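Local atomic coordinates of EKC/KEOPS complex subunit PCC1 (Saccharomyces cerevisiae, PDB entry 4WXA), a protein that serves as a dimerization module of the EKC/KEOPS complex, which is required to make threonylcarbamoyl adenosine (t6A) at position 37 of tRNAs that read codons beginning with adenine. Residues I17-E22 against T79-M84; P34-I37 against D42-V45; T26-V31 against N52-Q57. All coordinates share one frame; numbering follows the deposited sequence.

Interaction 1: I17-E22 against T79-M84; sequences IPFETE and TIVEAM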
loop_
_atom_site.group_PDB
_atom_site.type_symbol
_atom_site.label_atom_id
_atom_site.label_comp_id
_atom_site.label_asym_id
_atom_site.label_seq_id
_atom_site.Cartn_x
_atom_site.Cartn_y
_atom_site.Cartn_z
ATOM N N ILE A 17 -9.980 3.420 -5.915
ATOM C CA ILE A 17 -10.155 4.838 -5.672
ATOM C C ILE A 17 -11.173 5.445 -6.649
ATOM O O ILE A 17 -10.872 5.642 -7.801
ATOM C CB ILE A 17 -8.810 5.549 -5.811
ATOM C CG1 ILE A 17 -7.851 5.046 -4.714
ATOM C CG2 ILE A 17 -8.909 7.056 -5.656
ATOM C CD1 ILE A 17 -6.522 4.760 -5.346
ATOM N N PRO A 18 -12.396 5.752 -6.169
ATOM C CA PRO A 18 -13.451 6.289 -7.013
ATOM C C PRO A 18 -13.307 7.749 -7.294
ATOM O O PRO A 18 -13.385 8.554 -6.403
ATOM C CB PRO A 18 -14.730 6.029 -6.248
ATOM C CG PRO A 18 -14.350 5.251 -5.066
ATOM C CD PRO A 18 -12.882 5.347 -4.860
ATOM N N PHE A 19 -13.063 8.100 -8.536
ATOM C CA PHE A 19 -13.064 9.508 -8.901
ATOM C C PHE A 19 -14.471 9.925 -9.417
ATOM O O PHE A 19 -15.354 9.120 -9.595
ATOM C CB PHE A 19 -12.023 9.704 -9.989
ATOM C CG PHE A 19 -10.621 9.666 -9.502
ATOM C CD1 PHE A 19 -9.969 8.503 -9.423
ATOM C CD2 PHE A 19 -9.960 10.825 -9.147
ATOM C CE1 PHE A 19 -8.660 8.457 -8.987
ATOM C CE2 PHE A 19 -8.656 10.803 -8.721
ATOM C CZ PHE A 19 -7.994 9.599 -8.645
ATOM N N GLU A 20 -14.661 11.188 -9.701
ATOM C CA GLU A 20 -15.958 11.674 -10.196
ATOM C C GLU A 20 -16.252 11.220 -11.642
ATOM O O GLU A 20 -17.343 10.864 -11.963
ATOM C CB GLU A 20 -16.011 13.201 -10.118
ATOM C CG GLU A 20 -15.673 13.877 -8.786
ATOM C CD GLU A 20 -15.816 15.416 -8.826
ATOM N N THR A 21 -15.265 11.228 -12.529
ATOM C CA THR A 21 -15.472 10.797 -13.919
ATOM C C THR A 21 -14.462 9.755 -14.440
ATOM O O THR A 21 -13.357 9.585 -13.904
ATOM C CB THR A 21 -15.461 12.002 -14.887
ATOM O OG1 THR A 21 -14.157 12.539 -14.954
ATOM C CG2 THR A 21 -16.356 13.160 -14.444
ATOM N N GLU A 22 -14.838 9.080 -15.526
ATOM C CA GLU A 22 -13.954 8.158 -16.208
ATOM C C GLU A 22 -12.643 8.863 -16.683
ATOM O O GLU A 22 -11.521 8.333 -16.471
ATOM C CB GLU A 22 -14.685 7.400 -17.314
ATOM C CG GLU A 22 -13.789 6.736 -18.410
ATOM C CD GLU A 22 -14.556 5.842 -19.419
ATOM N N THR A 79 -1.596 13.574 -4.016
ATOM C CA THR A 79 -1.115 14.801 -4.670
ATOM C C THR A 79 -1.922 15.043 -5.961
ATOM O O THR A 79 -2.338 16.158 -6.261
ATOM C CB THR A 79 0.354 14.701 -5.079
ATOM O OG1 THR A 79 1.194 14.512 -3.925
ATOM C CG2 THR A 79 0.764 15.990 -5.803
ATOM N N ILE A 80 -2.135 13.966 -6.704
ATOM C CA ILE A 80 -2.917 14.001 -7.918
ATOM C C ILE A 80 -4.362 14.382 -7.623
ATOM O O ILE A 80 -4.963 15.132 -8.404
ATOM C CB ILE A 80 -2.907 12.644 -8.642
ATOM C CG1 ILE A 80 -1.493 12.293 -9.168
ATOM C CG2 ILE A 80 -3.840 12.668 -9.834
ATOM C CD1 ILE A 80 -1.380 10.828 -9.547
ATOM N N VAL A 81 -4.923 13.896 -6.520
ATOM C CA VAL A 81 -6.296 14.332 -6.079
ATOM C C VAL A 81 -6.365 15.806 -5.689
ATOM O O VAL A 81 -7.306 16.497 -6.053
ATOM C CB VAL A 81 -6.836 13.449 -4.930
ATOM C CG1 VAL A 81 -8.142 13.959 -4.381
ATOM C CG2 VAL A 81 -7.041 12.032 -5.427
ATOM N N GLU A 82 -5.368 16.313 -4.978
ATOM C CA GLU A 82 -5.321 17.735 -4.637
ATOM C C GLU A 82 -5.333 18.546 -5.950
ATOM O O GLU A 82 -6.169 19.403 -6.133
ATOM C CB GLU A 82 -4.080 18.035 -3.785
ATOM C CG GLU A 82 -4.043 19.380 -3.054
ATOM N N ALA A 83 -4.427 18.238 -6.874
ATOM C CA ALA A 83 -4.282 18.991 -8.123
ATOM C C ALA A 83 -5.569 18.990 -8.894
ATOM O O ALA A 83 -5.978 19.989 -9.426
ATOM C CB ALA A 83 -3.188 18.376 -8.999
ATOM N N MET A 84 -6.210 17.847 -8.966
ATOM C CA MET A 84 -7.490 17.764 -9.645
ATOM C C MET A 84 -8.598 18.581 -8.985
ATOM O O MET A 84 -9.420 19.174 -9.673
ATOM C CB MET A 84 -7.917 16.309 -9.749
ATOM C CG MET A 84 -7.647 15.772 -11.113
ATOM S SD MET A 84 -7.842 14.022 -11.199
ATOM C CE MET A 84 -7.113 13.807 -12.804
#
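The backbone of 17-22 leaves a strand and runs past helical 79-84 at a distance, with Phe-19 CA and Val-81 CA 8.8 Å apart. That gap is bridged by side chains. The Phe-19 ring does most of the work, and its CE2 corner carries both close contacts. CG of Phe-19 stands anti to its own carbonyl carbon (chi1 -74°), which sends the ring out toward the helix. Val-81 brings one methyl to it: CG2 lies 3.9 Å from Phe-19 CE2 and 4.1 Å from Phe-19 CZ. The methyl arrives obliquely, so it lies neither flat over the ring nor in its plane. Met-84, one helical turn on, adds its sulfur. Met-84 SD is 4.1 Å from Phe-19 CE2 and 5.1 Å from the ring centroid, 55° off the ring normal. The Met-84 chain is extended beyond CG, and the two side chains cross at about a right angle. The contact is buried and apolar. Phe-19 also touches Ala-28 of helix 22-31, while Val-81 packs on Arg-71 of the GON7 chain as well. Pro-18 O is hydrogen-bonded to Tyr-66 OH of the GON7 chain, so the partner subunit borders this corner. The arrangement is an oblique Met-aromatic contact, set where the end of strand 11-18 meets the long helix 63-88 of the Pcc1 fold.

Interaction 2: P34-I37 against D42-V45; sequences PDPI and DFQV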
loop_
_atom_site.group_PDB
_atom_site.type_symbol
_atom_site.label_atom_id
_atom_site.label_comp_id
_atom_site.label_asym_id
_atom_site.label_seq_id
_atom_site.Cartn_x
_atom_site.Cartn_y
_atom_site.Cartn_z
ATOM N N PRO A 34 5.068 5.644 -10.532
ATOM C CA PRO A 34 5.695 5.105 -9.362
ATOM C C PRO A 34 7.110 4.786 -9.760
ATOM O O PRO A 34 7.288 4.259 -10.821
ATOM C CB PRO A 34 4.930 3.810 -9.107
ATOM C CG PRO A 34 3.706 3.906 -9.920
ATOM C CD PRO A 34 4.058 4.739 -11.079
ATOM N N ASP A 35 8.091 5.191 -8.962
ATOM C CA ASP A 35 9.437 4.677 -9.097
ATOM C C ASP A 35 9.904 4.344 -7.666
ATOM O O ASP A 35 10.504 5.175 -6.973
ATOM C CB ASP A 35 10.327 5.706 -9.774
ATOM C CG ASP A 35 11.665 5.182 -10.066
ATOM O OD1 ASP A 35 11.906 3.974 -9.829
ATOM O OD2 ASP A 35 12.490 5.982 -10.528
ATOM N N PRO A 36 9.574 3.139 -7.194
ATOM C CA PRO A 36 9.885 2.782 -5.814
ATOM C C PRO A 36 11.360 2.616 -5.606
ATOM O O PRO A 36 12.103 2.429 -6.551
ATOM C CB PRO A 36 9.226 1.408 -5.664
ATOM C CG PRO A 36 8.280 1.269 -6.829
ATOM C CD PRO A 36 8.996 1.992 -7.920
ATOM N N ILE A 37 11.781 2.678 -4.355
ATOM C CA ILE A 37 13.174 2.410 -4.011
ATOM C C ILE A 37 13.372 0.950 -3.746
ATOM O O ILE A 37 14.488 0.533 -3.519
ATOM C CB ILE A 37 13.637 3.235 -2.808
ATOM C CG1 ILE A 37 12.628 3.187 -1.662
ATOM C CG2 ILE A 37 13.859 4.677 -3.230
ATOM C CD1 ILE A 37 13.191 3.758 -0.366
ATOM N N ASP A 42 11.109 -7.794 -4.713
ATOM C CA ASP A 42 10.438 -7.746 -3.387
ATOM C C ASP A 42 9.025 -7.123 -3.399
ATOM O O ASP A 42 8.195 -7.330 -2.533
ATOM C CB ASP A 42 11.284 -6.900 -2.444
ATOM C CG ASP A 42 12.548 -7.623 -1.970
ATOM O OD1 ASP A 42 12.774 -8.813 -2.389
ATOM O OD2 ASP A 42 13.294 -6.966 -1.179
ATOM N N PHE A 43 8.809 -6.284 -4.375
ATOM C CA PHE A 43 7.710 -5.379 -4.346
ATOM C C PHE A 43 7.350 -5.095 -5.807
ATOM O O PHE A 43 8.229 -4.910 -6.650
ATOM C CB PHE A 43 8.103 -4.112 -3.606
ATOM C CG PHE A 43 7.016 -3.117 -3.565
ATOM C CD1 PHE A 43 5.992 -3.246 -2.681
ATOM C CD2 PHE A 43 7.003 -2.049 -4.454
ATOM C CE1 PHE A 43 4.951 -2.317 -2.683
ATOM C CE2 PHE A 43 5.972 -1.110 -4.435
ATOM C CZ PHE A 43 4.945 -1.255 -3.560
ATOM N N GLN A 44 6.068 -5.152 -6.077
ATOM C CA GLN A 44 5.520 -4.852 -7.357
ATOM C C GLN A 44 4.227 -4.133 -7.234
ATOM O O GLN A 44 3.473 -4.336 -6.264
ATOM C CB GLN A 44 5.332 -6.108 -8.159
ATOM C CG GLN A 44 6.410 -6.113 -9.190
ATOM C CD GLN A 44 6.732 -7.475 -9.678
ATOM O OE1 GLN A 44 5.861 -8.174 -10.263
ATOM N NE2 GLN A 44 7.986 -7.872 -9.470
ATOM N N VAL A 45 4.025 -3.215 -8.173
ATOM C CA VAL A 45 2.791 -2.441 -8.246
ATOM C C VAL A 45 2.281 -2.388 -9.689
ATOM O O VAL A 45 3.070 -2.255 -10.619
ATOM C CB VAL A 45 2.959 -1.071 -7.602
ATOM C CG1 VAL A 45 4.011 -0.317 -8.274
ATOM C CG2 VAL A 45 1.645 -0.272 -7.638
#
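Asp-42 O accepts a hydrogen bond from Ser-60 OG, right beside Phe-43, the residue that Pro-36 touches across the contact. This bond ties the residue just before strand 43-50 to the end of strand 53-60. Between 34-37 and 42-45 themselves the contact is apolar. It consists of two pairs, with Pro-36 facing Phe-43 and Pro-34 facing Val-45. The backbones stay well apart, at 8.6 Å from Pro-36 CA to Phe-43 CA and 8.2 Å from Pro-34 CA to Val-45 CA. Pro-36 uses CG, the outer corner of its ring, which comes 4.1 Å from Phe-43 CE2. The proline carbon meets the aromatic ring at its edge, near the ring plane, and the two side chains cross at about a right angle. Phe-43 is extended from the strand, with CG anti to the backbone N (chi1 179°), and this carries the CE2 edge to the proline. In the second pair Pro-34 CB lies 4.3 Å from Val-45 CG1, a loose contact of one ring carbon with one methyl. Asp-35 and Gln-44 point the other way, so the inward residues alternate on both segments. Gln-44 NE2 bonds instead to Pro-40 O, within the loop that joins the segments. Around the contact, helix 63-88 supplies Ile-73 to both Pro-34 and Val-45 and Val-65 to Phe-43, while Phe-58 of strand 53-60 touches both Phe-43 and Val-45.

Interaction 3: T26-V31 against N52-Q57; sequences TIATKV and NVMLVQ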
loop_
_atom_site.group_PDB
_atom_site.type_symbol
_atom_site.label_atom_id
_atom_site.label_comp_id
_atom_site.label_asym_id
_atom_site.label_seq_id
_atom_site.Cartn_x
_atom_site.Cartn_y
_atom_site.Cartn_z
ATOM N N THR A 26 -8.622 8.152 -15.726
ATOM C CA THR A 26 -7.714 7.849 -16.819
ATOM C C THR A 26 -6.517 8.702 -16.642
ATOM O O THR A 26 -5.395 8.250 -16.782
ATOM C CB THR A 26 -8.342 8.177 -18.146
ATOM O OG1 THR A 26 -9.263 7.160 -18.427
ATOM C CG2 THR A 26 -7.358 8.105 -19.302
ATOM N N ILE A 27 -6.749 9.943 -16.300
ATOM C CA ILE A 27 -5.656 10.859 -16.230
ATOM C C ILE A 27 -4.786 10.562 -15.055
ATOM O O ILE A 27 -3.567 10.551 -15.198
ATOM C CB ILE A 27 -6.200 12.265 -16.137
ATOM C CG1 ILE A 27 -6.549 12.725 -17.566
ATOM C CG2 ILE A 27 -5.196 13.223 -15.523
ATOM C CD1 ILE A 27 -7.450 13.940 -17.603
ATOM N N ALA A 28 -5.412 10.415 -13.893
ATOM C CA ALA A 28 -4.750 9.925 -12.671
ATOM C C ALA A 28 -3.738 8.778 -12.906
ATOM O O ALA A 28 -2.631 8.830 -12.460
ATOM C CB ALA A 28 -5.807 9.424 -11.694
ATOM N N THR A 29 -4.210 7.752 -13.585
ATOM C CA THR A 29 -3.456 6.649 -14.028
ATOM C C THR A 29 -2.262 7.065 -14.901
ATOM O O THR A 29 -1.175 6.653 -14.675
ATOM C CB THR A 29 -4.403 5.707 -14.799
ATOM O OG1 THR A 29 -5.198 4.999 -13.862
ATOM C CG2 THR A 29 -3.692 4.679 -15.509
ATOM N N LYS A 30 -2.476 7.828 -15.947
ATOM C CA LYS A 30 -1.400 8.314 -16.713
ATOM C C LYS A 30 -0.347 9.124 -15.950
ATOM O O LYS A 30 0.846 9.091 -16.275
ATOM C CB LYS A 30 -1.920 9.157 -17.873
ATOM C CG LYS A 30 -2.577 8.361 -18.984
ATOM C CD LYS A 30 -2.800 9.289 -20.192
ATOM C CE LYS A 30 -3.818 8.782 -21.213
ATOM N NZ LYS A 30 -4.776 9.897 -21.525
ATOM N N VAL A 31 -0.767 9.907 -15.005
ATOM C CA VAL A 31 0.127 10.824 -14.314
ATOM C C VAL A 31 0.838 10.092 -13.149
ATOM O O VAL A 31 1.941 10.451 -12.763
ATOM C CB VAL A 31 -0.666 12.043 -13.789
ATOM C CG1 VAL A 31 0.069 12.762 -12.696
ATOM C CG2 VAL A 31 -0.919 13.034 -14.913
ATOM N N ASN A 52 -14.898 5.126 -13.710
ATOM C CA ASN A 52 -14.388 6.219 -12.884
ATOM C C ASN A 52 -13.438 5.742 -11.743
ATOM O O ASN A 52 -12.964 6.591 -10.945
ATOM C CB ASN A 52 -15.590 7.000 -12.338
ATOM C CG ASN A 52 -16.334 6.218 -11.316
ATOM O OD1 ASN A 52 -16.886 5.140 -11.587
ATOM N ND2 ASN A 52 -16.258 6.687 -10.088
ATOM N N VAL A 53 -13.152 4.427 -11.674
ATOM C CA VAL A 53 -12.345 3.869 -10.526
ATOM C C VAL A 53 -10.900 3.593 -10.932
ATOM O O VAL A 53 -10.633 2.978 -11.964
ATOM C CB VAL A 53 -12.923 2.561 -9.979
ATOM C CG1 VAL A 53 -12.110 2.101 -8.789
ATOM C CG2 VAL A 53 -14.375 2.768 -9.496
ATOM N N MET A 54 -9.966 4.029 -10.102
ATOM C CA MET A 54 -8.560 3.637 -10.240
ATOM C C MET A 54 -8.255 2.394 -9.367
ATOM O O MET A 54 -8.621 2.347 -8.211
ATOM C CB MET A 54 -7.662 4.788 -9.874
ATOM C CG MET A 54 -6.179 4.463 -10.078
ATOM S SD MET A 54 -5.141 5.700 -9.222
ATOM C CE MET A 54 -3.771 5.748 -10.327
ATOM N N LEU A 55 -7.602 1.391 -9.958
ATOM C CA LEU A 55 -7.313 0.155 -9.316
ATOM C C LEU A 55 -5.771 0.062 -9.174
ATOM O O LEU A 55 -5.052 0.220 -10.169
ATOM C CB LEU A 55 -7.915 -0.952 -10.131
ATOM C CG LEU A 55 -9.371 -0.830 -10.495
ATOM C CD1 LEU A 55 -9.864 -1.882 -11.467
ATOM C CD2 LEU A 55 -10.269 -0.935 -9.263
ATOM N N VAL A 56 -5.261 -0.107 -7.922
ATOM C CA VAL A 56 -3.828 -0.287 -7.695
ATOM C C VAL A 56 -3.602 -1.579 -6.866
ATOM O O VAL A 56 -4.019 -1.705 -5.706
ATOM C CB VAL A 56 -3.262 0.852 -6.856
ATOM C CG1 VAL A 56 -1.737 0.808 -6.819
ATOM C CG2 VAL A 56 -3.599 2.175 -7.425
ATOM N N GLN A 57 -2.963 -2.538 -7.489
ATOM C CA GLN A 57 -2.674 -3.832 -6.940
ATOM C C GLN A 57 -1.150 -3.886 -6.556
ATOM O O GLN A 57 -0.260 -3.722 -7.430
ATOM C CB GLN A 57 -3.000 -4.822 -8.013
ATOM C CG GLN A 57 -2.796 -6.281 -7.699
ATOM C CD GLN A 57 -3.667 -6.695 -6.518
ATOM O OE1 GLN A 57 -4.905 -6.719 -6.630
ATOM N NE2 GLN A 57 -3.027 -6.957 -5.363
#
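Met-54 reaches to the inner side of helix 22-31 and overlaps Thr-29 and Ala-28. Its terminal methyl makes most of the contact. Met-54 CE is 3.8 Å from Thr-29 CA and 3.9 Å from Thr-29 N. It is also 3.9 Å from Ala-28 O, so it presses on the helix backbone where these two residues join. The Ala-28 methyl is a little farther off, with its CB 4.4 Å from Met-54 CE. The base of the methionine is used too, since Met-54 CG lies 3.9 Å from Thr-29 OG1. This is van der Waals packing. The hydroxyl of Thr-29 is bonded to Ala-25 O, one turn back in the same helix. CG of Met-54 is anti to the backbone N (chi1 -177°), so the chain rises away from the strand. A bend at the last torsion (chi3 -147°) then sets the methyl down on the helix. The closest pair of CA atoms is also here, Thr-29 CA and Met-54 CA at 7.0 Å. In fold terms, this is a helix packed on one face of the antiparallel sheet, which has three strands within this chain, and Met-54 belongs to the central strand 53-60. The backbone of Met-54 pairs with Ile-17 on strand 11-18. Leu-55, its neighbour, points to the other face of the sheet. The same helix face also meets strand 43-50, where Thr-29 touches Tyr-47 and Ser-49. Phe-19 touches Met-54 as well, and Leu-32, just past the helix, touches Met-54 from the loop. An acetate ion, probably from the crystallisation liquor, lies about 5 Å from the side chain of Thr-29.

Overall arrangement
From the N terminus, strand 11-18 ends within 17-22, and helix 22-31 follows. The loop 34-37 comes after it, and 42-45 closes the smallest loop, interaction 2. Strand 53-60 comes next and closes interaction 3 back onto 26-31, around interaction 2. Helix 63-88 comes last, and its 79-84 closes interaction 1, which encloses both others. The three loops nest and none cross. Interactions 1 and 3 have centres 9 Å apart and touch, through Phe-19 with Asn-52 and Met-84 with Ile-27. Interaction 2 lies on the opposite side of the chain's centre from the other two. It meets interaction 3 through Val-45 and Val-56. Together they join both helices and the connecting loop to one sheet.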